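PDB 2IEE: probable ABC transporter extracellular-binding protein YckB from Bacillus subtilis, which probably serves as the extracellular solute-binding lipoprotein of a binding-protein-dependent ABC transport system, its solute not established. Local coordinates for residues D90-K95 and N207-V212; Y107-G112 and S251-A256; K167-G172 and L194-H199. All blocks are in the same frame, centred on the assembly; numbering follows the deposited sequence.

Contact 1 of 3, residues D90-K95 and N207-V212; sequences DIDVTK and NKQALV
Asp92 and Gln209 lie side by side and point the same way, with carboxylate and amide planes 67° apart. Gln209 NE2 gives a hydrogen bond of 2.7 Å to Asp92 OD1. The oxygen is met nearly along its C-O axis and lies close to the plane of the amide. The same NE2 also bonds Asn207 OD1, at 2.9 Å, so both neighbours grip one amide nitrogen. The Gln209 chain bends at chi2 (69°), which turns CD back from an extended course. Asp90 runs alongside Gln209 too, and its OD1 touches Gln209 CG at 3.5 Å. Lys108 NZ makes a salt bridge with Asp90 OD1 and a hydrogen bond with Gln209 OE1. An alanine in place of Gln209 would probably leave Asp92 OD1 and Asn207 OD1 without their shared donor and Lys108 without one of its acceptors.

The side chains on the other flank are apolar where they meet. Val93 CB points toward the 207-212 segment, and Val93 CG2 packs on Ala210 CB at 3.9 Å and on the CG of Lys208. Ile91 and Val212 cross at about a right angle, with Ile91 CD1 3.6 Å from Val212 CG2. Phe103 of strand 101-103 touches Val93, Ala210 and Val212.

The backbones meet in a single bridge, Asp92 with Gln209. Val93 N donates to Lys208 O at 2.9 Å. Water 1 joins Ile91 N to Ala210 O, and water 2 joins Lys208 N to Val93 O. The touching parts are directed 96° apart, and the pairing is limited to one bridge. It ties the loop after strand 86-87 to the long strand 197-214. Strand 197-214 pairs with 108-116 in the mixed sheet, part of the periplasmic-binding-protein type II fold of solute-binding protein family 3.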
loop_
_atom_site.group_PDB
_atom_site.type_symbol
_atom_site.label_atom_id
_atom_site.label_comp_id
_atom_site.label_asym_id
_atom_site.label_seq_id
_atom_site.Cartn_x
_atom_site.Cartn_y
_atom_site.Cartn_z
ATOM N N ASP A 90 -3.402 4.440 0.777
ATOM C CA ASP A 90 -2.634 3.399 1.444
ATOM C C ASP A 90 -2.369 3.750 2.915
ATOM O O ASP A 90 -1.290 3.484 3.445
ATOM C CB ASP A 90 -1.308 3.219 0.692
ATOM C CG ASP A 90 -0.719 1.836 0.862
ATOM O OD1 ASP A 90 -1.451 0.841 0.649
ATOM O OD2 ASP A 90 0.481 1.744 1.193
ATOM N N ILE A 91 -3.363 4.336 3.573
ATOM C CA ILE A 91 -3.219 4.735 4.965
ATOM C C ILE A 91 -3.528 3.586 5.922
ATOM O O ILE A 91 -4.620 3.019 5.899
ATOM C CB ILE A 91 -4.135 5.928 5.270
ATOM C CG1 ILE A 91 -3.845 7.050 4.270
ATOM C CG2 ILE A 91 -3.905 6.413 6.689
ATOM C CD1 ILE A 91 -4.797 8.216 4.348
ATOM N N ASP A 92 -2.558 3.252 6.769
ATOM C CA ASP A 92 -2.732 2.156 7.710
ATOM C C ASP A 92 -3.764 2.464 8.780
ATOM O O ASP A 92 -3.950 3.615 9.187
ATOM C CB ASP A 92 -1.409 1.801 8.404
ATOM C CG ASP A 92 -0.304 1.428 7.428
ATOM O OD1 ASP A 92 -0.591 0.761 6.411
ATOM O OD2 ASP A 92 0.864 1.793 7.689
ATOM N N VAL A 93 -4.450 1.419 9.219
ATOM C CA VAL A 93 -5.424 1.559 10.281
ATOM C C VAL A 93 -4.582 1.416 11.541
ATOM O O VAL A 93 -3.861 0.433 11.688
ATOM C CB VAL A 93 -6.463 0.418 10.261
ATOM C CG1 VAL A 93 -7.440 0.593 11.413
ATOM C CG2 VAL A 93 -7.195 0.400 8.933
ATOM N N THR A 94 -4.638 2.407 12.424
ATOM C CA THR A 94 -3.894 2.350 13.679
ATOM C C THR A 94 -4.827 2.833 14.776
ATOM O O THR A 94 -5.751 3.601 14.511
ATOM C CB THR A 94 -2.650 3.256 13.668
ATOM O OG1 THR A 94 -3.060 4.629 13.677
ATOM C CG2 THR A 94 -1.792 2.980 12.434
ATOM N N LYS A 95 -4.592 2.382 16.004
ATOM C CA LYS A 95 -5.432 2.784 17.120
ATOM C C LYS A 95 -5.407 4.289 17.301
ATOM O O LYS A 95 -6.436 4.904 17.571
ATOM C CB LYS A 95 -4.984 2.089 18.406
ATOM C CG LYS A 95 -5.672 0.757 18.632
ATOM C CD LYS A 95 -5.311 0.161 19.980
ATOM C CE LYS A 95 -6.315 -0.902 20.378
ATOM N NZ LYS A 95 -7.663 -0.292 20.538
ATOM N N ASN A 207 0.120 -4.963 8.590
ATOM C CA ASN A 207 -0.595 -3.707 8.399
ATOM C C ASN A 207 -1.806 -3.892 7.495
ATOM O O ASN A 207 -1.894 -4.872 6.752
ATOM C CB ASN A 207 0.354 -2.654 7.797
ATOM C CG ASN A 207 0.978 -3.102 6.464
ATOM O OD1 ASN A 207 0.320 -3.116 5.417
ATOM N ND2 ASN A 207 2.250 -3.468 6.506
ATOM N N LYS A 208 -2.743 -2.954 7.581
ATOM C CA LYS A 208 -3.949 -2.975 6.769
ATOM C C LYS A 208 -4.348 -1.548 6.432
ATOM O O LYS A 208 -4.109 -0.625 7.218
ATOM C CB LYS A 208 -5.090 -3.688 7.503
ATOM C CG LYS A 208 -5.470 -3.113 8.864
ATOM C CD LYS A 208 -6.458 -4.051 9.563
ATOM C CE LYS A 208 -6.746 -3.638 11.002
ATOM N NZ LYS A 208 -7.667 -4.611 11.667
ATOM N N GLN A 209 -4.945 -1.367 5.257
ATOM C CA GLN A 209 -5.363 -0.046 4.804
ATOM C C GLN A 209 -6.868 0.041 4.564
ATOM O O GLN A 209 -7.527 -0.945 4.217
ATOM C CB GLN A 209 -4.622 0.334 3.518
ATOM C CG GLN A 209 -3.114 0.374 3.647
ATOM C CD GLN A 209 -2.512 -0.999 3.852
ATOM O OE1 GLN A 209 -2.767 -1.915 3.079
ATOM N NE2 GLN A 209 -1.699 -1.143 4.892
ATOM N N ALA A 210 -7.406 1.240 4.745
ATOM C CA ALA A 210 -8.833 1.463 4.570
ATOM C C ALA A 210 -9.091 2.915 4.222
ATOM O O ALA A 210 -8.177 3.740 4.263
ATOM C CB ALA A 210 -9.580 1.099 5.863
ATOM N N LEU A 211 -10.341 3.225 3.892
ATOM C CA LEU A 211 -10.725 4.586 3.552
ATOM C C LEU A 211 -10.827 5.431 4.821
ATOM O O LEU A 211 -11.420 5.008 5.818
ATOM C CB LEU A 211 -12.068 4.589 2.826
ATOM C CG LEU A 211 -12.489 5.954 2.278
ATOM C CD1 LEU A 211 -11.589 6.339 1.097
ATOM C CD2 LEU A 211 -13.957 5.900 1.857
ATOM N N VAL A 212 -10.259 6.628 4.773
ATOM C CA VAL A 212 -10.266 7.526 5.925
ATOM C C VAL A 212 -11.270 8.665 5.776
ATOM O O VAL A 212 -11.290 9.364 4.761
ATOM C CB VAL A 212 -8.870 8.154 6.146
ATOM C CG1 VAL A 212 -8.825 8.850 7.490
ATOM C CG2 VAL A 212 -7.787 7.082 6.053
HETATM O O HOH W 1 -6.082 4.730 2.445
HETATM O O HOH W 2 -2.178 -0.925 9.760
#

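Contact 2 of 3, residues Y107-G112 and S251-A256; sequences YKYSYG and SKKIDA
Tyr109 and Lys253 cross at about a right angle, and Tyr109 has the largest share of this contact. Lys253 N lies over one face of the ring. Lys253 CB makes an off-centre CH-pi contact, 4.3 Å from the ring centroid. Lys253 CA also comes close to Tyr109 CB, at 3.8 Å. On the Ser251 side, Tyr109 CE1 lies 3.4 Å from the carbonyl oxygen of Ser251.

The second aromatic contact lies further along the strand. Tyr111 and Ile254 also cross at about a right angle. Ile254 CD1 meets the hydroxyl end of the ring, 3.7 Å from Tyr111 OH and 3.8 Å from Tyr111 CE2. Ile254 CG2 is near the same oxygen. At the other end Ser251 CA makes a CA-H...O contact of 3.5 Å with Tyr107 O.

Polar links between the two backbones pass through water. Water 3 donates to Tyr109 O and to Lys252 O, each at 2.7 Å, and so bridges the strand and the tail.

Further out, the two segments are held by other parts of the chain. Tyr109 has a backbone bond with Val250, just before the 251-256 segment. Ser251 OG is hydrogen-bonded to Asp249. Tyr181 of helix 181-190 meets the Tyr111 ring with planes at about 20°, and Ile254 packs on Tyr181 and Tyr182. On the strand's other edge, Ser110 pairs with Asn207 of strand 197-214.

The tail that follows helix 236-244 thus lies along strand 108-116 without forming a strand itself. Strand 108-116 belongs to the mixed sheet of the fold, so this is a C-terminal segment packed alongside a sheet strand in a family 3 solute-binding protein.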
loop_
_atom_site.group_PDB
_atom_site.type_symbol
_atom_site.label_atom_id
_atom_site.label_comp_id
_atom_site.label_asym_id
_atom_site.label_seq_id
_atom_site.Cartn_x
_atom_site.Cartn_y
_atom_site.Cartn_z
ATOM N N TYR A 107 -9.493 -2.969 3.134
ATOM C CA TYR A 107 -9.576 -3.620 1.833
ATOM C C TYR A 107 -8.206 -4.095 1.333
ATOM O O TYR A 107 -8.051 -4.489 0.176
ATOM C CB TYR A 107 -10.271 -2.731 0.791
ATOM C CG TYR A 107 -10.005 -1.246 0.866
ATOM C CD1 TYR A 107 -8.770 -0.717 0.512
ATOM C CD2 TYR A 107 -11.021 -0.360 1.223
ATOM C CE1 TYR A 107 -8.551 0.657 0.502
ATOM C CE2 TYR A 107 -10.815 1.021 1.215
ATOM C CZ TYR A 107 -9.577 1.520 0.853
ATOM O OH TYR A 107 -9.355 2.878 0.824
ATOM N N LYS A 108 -7.218 -4.058 2.221
ATOM C CA LYS A 108 -5.875 -4.537 1.907
ATOM C C LYS A 108 -5.136 -4.892 3.189
ATOM O O LYS A 108 -5.121 -4.120 4.144
ATOM C CB LYS A 108 -5.061 -3.503 1.113
ATOM C CG LYS A 108 -3.653 -3.998 0.759
ATOM C CD LYS A 108 -3.057 -3.298 -0.466
ATOM C CE LYS A 108 -2.573 -1.889 -0.154
ATOM N NZ LYS A 108 -1.412 -1.884 0.773
ATOM N N TYR A 109 -4.541 -6.080 3.199
ATOM C CA TYR A 109 -3.777 -6.559 4.340
ATOM C C TYR A 109 -2.406 -6.946 3.803
ATOM O O TYR A 109 -2.300 -7.576 2.751
ATOM C CB TYR A 109 -4.450 -7.781 4.968
ATOM C CG TYR A 109 -5.859 -7.530 5.459
ATOM C CD1 TYR A 109 -6.918 -7.391 4.564
ATOM C CD2 TYR A 109 -6.133 -7.434 6.823
ATOM C CE1 TYR A 109 -8.219 -7.168 5.016
ATOM C CE2 TYR A 109 -7.433 -7.209 7.287
ATOM C CZ TYR A 109 -8.465 -7.078 6.378
ATOM O OH TYR A 109 -9.744 -6.860 6.827
ATOM N N SER A 110 -1.357 -6.567 4.515
ATOM C CA SER A 110 -0.021 -6.886 4.062
ATOM C C SER A 110 0.939 -6.876 5.242
ATOM O O SER A 110 0.523 -6.814 6.402
ATOM C CB SER A 110 0.418 -5.868 3.003
ATOM O OG SER A 110 1.632 -6.257 2.381
ATOM N N TYR A 111 2.222 -6.961 4.922
ATOM C CA TYR A 111 3.299 -6.951 5.901
ATOM C C TYR A 111 4.606 -6.764 5.123
ATOM O O TYR A 111 4.629 -6.910 3.903
ATOM C CB TYR A 111 3.314 -8.265 6.701
ATOM C CG TYR A 111 3.292 -9.517 5.862
ATOM C CD1 TYR A 111 4.435 -9.969 5.211
ATOM C CD2 TYR A 111 2.118 -10.246 5.710
ATOM C CE1 TYR A 111 4.410 -11.124 4.423
ATOM C CE2 TYR A 111 2.076 -11.395 4.925
ATOM C CZ TYR A 111 3.222 -11.829 4.285
ATOM O OH TYR A 111 3.167 -12.970 3.514
ATOM N N GLY A 112 5.680 -6.425 5.825
ATOM C CA GLY A 112 6.950 -6.224 5.157
ATOM C C GLY A 112 7.729 -7.509 4.940
ATOM O O GLY A 112 7.540 -8.489 5.658
ATOM N N SER A 251 -6.928 -8.327 -0.613
ATOM C CA SER A 251 -8.095 -7.964 0.192
ATOM C C SER A 251 -8.387 -8.905 1.354
ATOM O O SER A 251 -9.255 -8.625 2.176
ATOM C CB SER A 251 -9.342 -7.853 -0.694
ATOM O OG SER A 251 -9.773 -9.126 -1.146
ATOM N N LYS A 252 -7.670 -10.020 1.422
ATOM C CA LYS A 252 -7.862 -10.982 2.500
ATOM C C LYS A 252 -6.572 -11.158 3.285
ATOM O O LYS A 252 -5.491 -11.215 2.705
ATOM C CB LYS A 252 -8.324 -12.322 1.931
ATOM C CG LYS A 252 -9.696 -12.242 1.276
ATOM C CD LYS A 252 -10.092 -13.551 0.624
ATOM C CE LYS A 252 -11.425 -13.410 -0.088
ATOM N NZ LYS A 252 -11.807 -14.676 -0.767
ATOM N N LYS A 253 -6.691 -11.239 4.606
ATOM C CA LYS A 253 -5.525 -11.394 5.471
ATOM C C LYS A 253 -4.803 -12.720 5.259
ATOM O O LYS A 253 -5.428 -13.773 5.151
ATOM C CB LYS A 253 -5.945 -11.285 6.937
ATOM C CG LYS A 253 -4.785 -11.284 7.918
ATOM C CD LYS A 253 -5.295 -11.483 9.340
ATOM C CE LYS A 253 -4.223 -11.194 10.371
ATOM N NZ LYS A 253 -3.882 -9.749 10.391
ATOM N N ILE A 254 -3.479 -12.654 5.209
ATOM C CA ILE A 254 -2.651 -13.836 5.022
ATOM C C ILE A 254 -2.341 -14.479 6.368
ATOM O O ILE A 254 -1.750 -13.849 7.245
ATOM C CB ILE A 254 -1.310 -13.483 4.336
ATOM C CG1 ILE A 254 -1.565 -12.984 2.911
ATOM C CG2 ILE A 254 -0.388 -14.699 4.328
ATOM C CD1 ILE A 254 -0.303 -12.574 2.169
ATOM N N ASP A 255 -2.750 -15.732 6.532
ATOM C CA ASP A 255 -2.484 -16.451 7.768
ATOM C C ASP A 255 -0.997 -16.799 7.768
ATOM O O ASP A 255 -0.591 -17.847 7.257
ATOM C CB ASP A 255 -3.333 -17.723 7.829
ATOM C CG ASP A 255 -3.071 -18.541 9.078
ATOM O OD1 ASP A 255 -3.062 -17.958 10.185
ATOM O OD2 ASP A 255 -2.884 -19.770 8.955
ATOM N N ALA A 256 -0.185 -15.911 8.331
ATOM C CA ALA A 256 1.255 -16.126 8.370
ATOM C C ALA A 256 1.882 -15.746 9.706
ATOM O O ALA A 256 1.282 -15.034 10.511
ATOM C CB ALA A 256 1.920 -15.343 7.241
HETATM O O HOH W 3 -3.140 -10.071 1.997
#

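Contact 3 of 3, residues K167-G172 and L194-H199; sequences KDVANG and LNITIH
The C-terminal turn of helix 162-171 packs against the stretch that leads into strand 197-214, with Ala170 in the middle. Its CB points toward the other segment and touches three residues in turn. Leu194 CG and Ile196 CG2 are each 4.0 Å from Ala170 CB, and Asn195 CB is 3.8 Å from it. Ala170 CA also makes a CA-H...O contact with Asn195 O, at 3.4 Å. The small side chain is consistent with the close approach of helix and loop.

Asn195 is the centre of an inverse gamma turn. Its CG, anti to the backbone N (chi1 176°), carries the amide that faces the helix end. Asn195 ND2 gives a weak hydrogen bond of 3.5 Å to Ala170 O, while Asn195 OD1 accepts a bond from the backbone N of Asp119. The helix itself closes with a Schellman motif at Gly172, where phi is positive and Gly172 N bonds back to Val169 O and, weakly, to Asp168 O. The helix end thus packs on the loop that leads into a strand of the mixed sheet.

Lys167 and Leu194 cross at about a right angle. Lys167 bends at chi4 (-55°), and its NZ lies 3.6 Å from Leu194 CD1. The same nitrogen has a long, weak ion pair with Glu163. Val169 CG1 meets Ile196 CG2 at 4.2 Å. Leu166 of the same helix touches both Leu194 and Ile196, and Ile115 of strand 108-116 also packs on Ile196.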
loop_
_atom_site.group_PDB
_atom_site.type_symbol
_atom_site.label_atom_id
_atom_site.label_comp_id
_atom_site.label_asym_id
_atom_site.label_seq_id
_atom_site.Cartn_x
_atom_site.Cartn_y
_atom_site.Cartn_z
ATOM N N LYS A 167 19.087 -5.335 -9.406
ATOM C CA LYS A 167 20.289 -5.906 -10.013
ATOM C C LYS A 167 21.499 -5.860 -9.091
ATOM O O LYS A 167 22.349 -6.747 -9.138
ATOM C CB LYS A 167 20.627 -5.197 -11.330
ATOM C CG LYS A 167 19.602 -5.427 -12.418
ATOM C CD LYS A 167 20.120 -4.988 -13.775
ATOM C CE LYS A 167 19.035 -5.110 -14.836
ATOM N NZ LYS A 167 18.451 -6.485 -14.898
ATOM N N ASP A 168 21.579 -4.828 -8.256
ATOM C CA ASP A 168 22.693 -4.700 -7.327
ATOM C C ASP A 168 22.616 -5.790 -6.268
ATOM O O ASP A 168 23.635 -6.211 -5.718
ATOM C CB ASP A 168 22.693 -3.312 -6.671
ATOM C CG ASP A 168 22.983 -2.199 -7.667
ATOM O OD1 ASP A 168 23.754 -2.442 -8.623
ATOM O OD2 ASP A 168 22.450 -1.086 -7.493
ATOM N N VAL A 169 21.401 -6.235 -5.967
ATOM C CA VAL A 169 21.239 -7.308 -5.001
ATOM C C VAL A 169 21.743 -8.567 -5.698
ATOM O O VAL A 169 22.589 -9.294 -5.168
ATOM C CB VAL A 169 19.767 -7.528 -4.616
ATOM C CG1 VAL A 169 19.635 -8.826 -3.814
ATOM C CG2 VAL A 169 19.258 -6.357 -3.803
ATOM N N ALA A 170 21.220 -8.801 -6.898
ATOM C CA ALA A 170 21.595 -9.961 -7.704
ATOM C C ALA A 170 23.098 -9.995 -7.950
ATOM O O ALA A 170 23.714 -11.052 -7.921
ATOM C CB ALA A 170 20.855 -9.928 -9.042
ATOM N N ASN A 171 23.673 -8.824 -8.186
ATOM C CA ASN A 171 25.102 -8.688 -8.458
ATOM C C ASN A 171 25.989 -8.866 -7.245
ATOM O O ASN A 171 27.180 -9.116 -7.384
ATOM C CB ASN A 171 25.391 -7.309 -9.048
ATOM C CG ASN A 171 24.974 -7.201 -10.481
ATOM O OD1 ASN A 171 24.820 -6.103 -11.011
ATOM N ND2 ASN A 171 24.798 -8.347 -11.132
ATOM N N GLY A 172 25.415 -8.713 -6.063
ATOM C CA GLY A 172 26.212 -8.828 -4.858
ATOM C C GLY A 172 26.739 -7.467 -4.421
ATOM O O GLY A 172 27.488 -7.382 -3.454
ATOM N N LEU A 194 16.246 -12.631 -12.852
ATOM C CA LEU A 194 17.262 -12.011 -12.007
ATOM C C LEU A 194 17.534 -12.850 -10.765
ATOM O O LEU A 194 16.653 -13.572 -10.292
ATOM C CB LEU A 194 16.794 -10.610 -11.611
ATOM C CG LEU A 194 17.794 -9.456 -11.616
ATOM C CD1 LEU A 194 18.634 -9.468 -12.900
ATOM C CD2 LEU A 194 17.027 -8.151 -11.492
ATOM N N ASN A 195 18.750 -12.765 -10.237
ATOM C CA ASN A 195 19.100 -13.530 -9.047
ATOM C C ASN A 195 18.579 -12.861 -7.782
ATOM O O ASN A 195 19.352 -12.388 -6.954
ATOM C CB ASN A 195 20.615 -13.725 -8.950
ATOM C CG ASN A 195 21.028 -14.442 -7.673
ATOM O OD1 ASN A 195 20.345 -15.354 -7.208
ATOM N ND2 ASN A 195 22.157 -14.039 -7.110
ATOM N N ILE A 196 17.257 -12.821 -7.651
ATOM C CA ILE A 196 16.601 -12.231 -6.494
ATOM C C ILE A 196 15.370 -13.058 -6.145
ATOM O O ILE A 196 14.835 -13.789 -6.978
ATOM C CB ILE A 196 16.116 -10.782 -6.764
ATOM C CG1 ILE A 196 15.052 -10.791 -7.866
ATOM C CG2 ILE A 196 17.292 -9.893 -7.139
ATOM C CD1 ILE A 196 14.409 -9.434 -8.121
ATOM N N THR A 197 14.921 -12.932 -4.908
ATOM C CA THR A 197 13.739 -13.643 -4.458
ATOM C C THR A 197 13.332 -13.012 -3.141
ATOM O O THR A 197 14.100 -12.259 -2.544
ATOM C CB THR A 197 14.032 -15.139 -4.223
ATOM O OG1 THR A 197 12.823 -15.815 -3.852
ATOM C CG2 THR A 197 15.060 -15.305 -3.107
ATOM N N ILE A 198 12.116 -13.302 -2.700
ATOM C CA ILE A 198 11.627 -12.786 -1.434
ATOM C C ILE A 198 12.054 -13.820 -0.405
ATOM O O ILE A 198 11.812 -15.012 -0.592
ATOM C CB ILE A 198 10.090 -12.654 -1.446
ATOM C CG1 ILE A 198 9.687 -11.590 -2.476
ATOM C CG2 ILE A 198 9.583 -12.311 -0.053
ATOM C CD1 ILE A 198 8.197 -11.320 -2.577
ATOM N N HIS A 199 12.715 -13.383 0.660
ATOM C CA HIS A 199 13.165 -14.324 1.685
ATOM C C HIS A 199 11.953 -15.061 2.250
ATOM O O HIS A 199 10.980 -14.440 2.660
ATOM C CB HIS A 199 13.911 -13.593 2.803
ATOM C CG HIS A 199 14.659 -14.509 3.720
ATOM N ND1 HIS A 199 14.027 -15.365 4.594
ATOM C CD2 HIS A 199 15.986 -14.727 3.873
ATOM C CE1 HIS A 199 14.933 -16.073 5.247
ATOM N NE2 HIS A 199 16.130 -15.705 4.829
#

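Contacts 1 and 2 lie near the middle of the chain, with centres 12 Å apart, while contact 3 sits far out, about 23 Å from the chain centre. All three are partly buried. None of the touching residues of contacts 1 and 3 is exposed, whereas contact 2 has two that are, Lys252 and Lys253. Contacts 1 and 2 touch through Lys108. Contacts 1 and 3 share strand 197-214 but do not touch. Contact 2 uses its sheet neighbour, strand 108-116. The chemistry differs. Contact 1 is rich in charged and amide groups and has direct backbone bonding. Contact 2 rests on aromatic rings and one bridging water. Contact 3 is mainly aliphatic, with a single weak hydrogen bond between helix and loop.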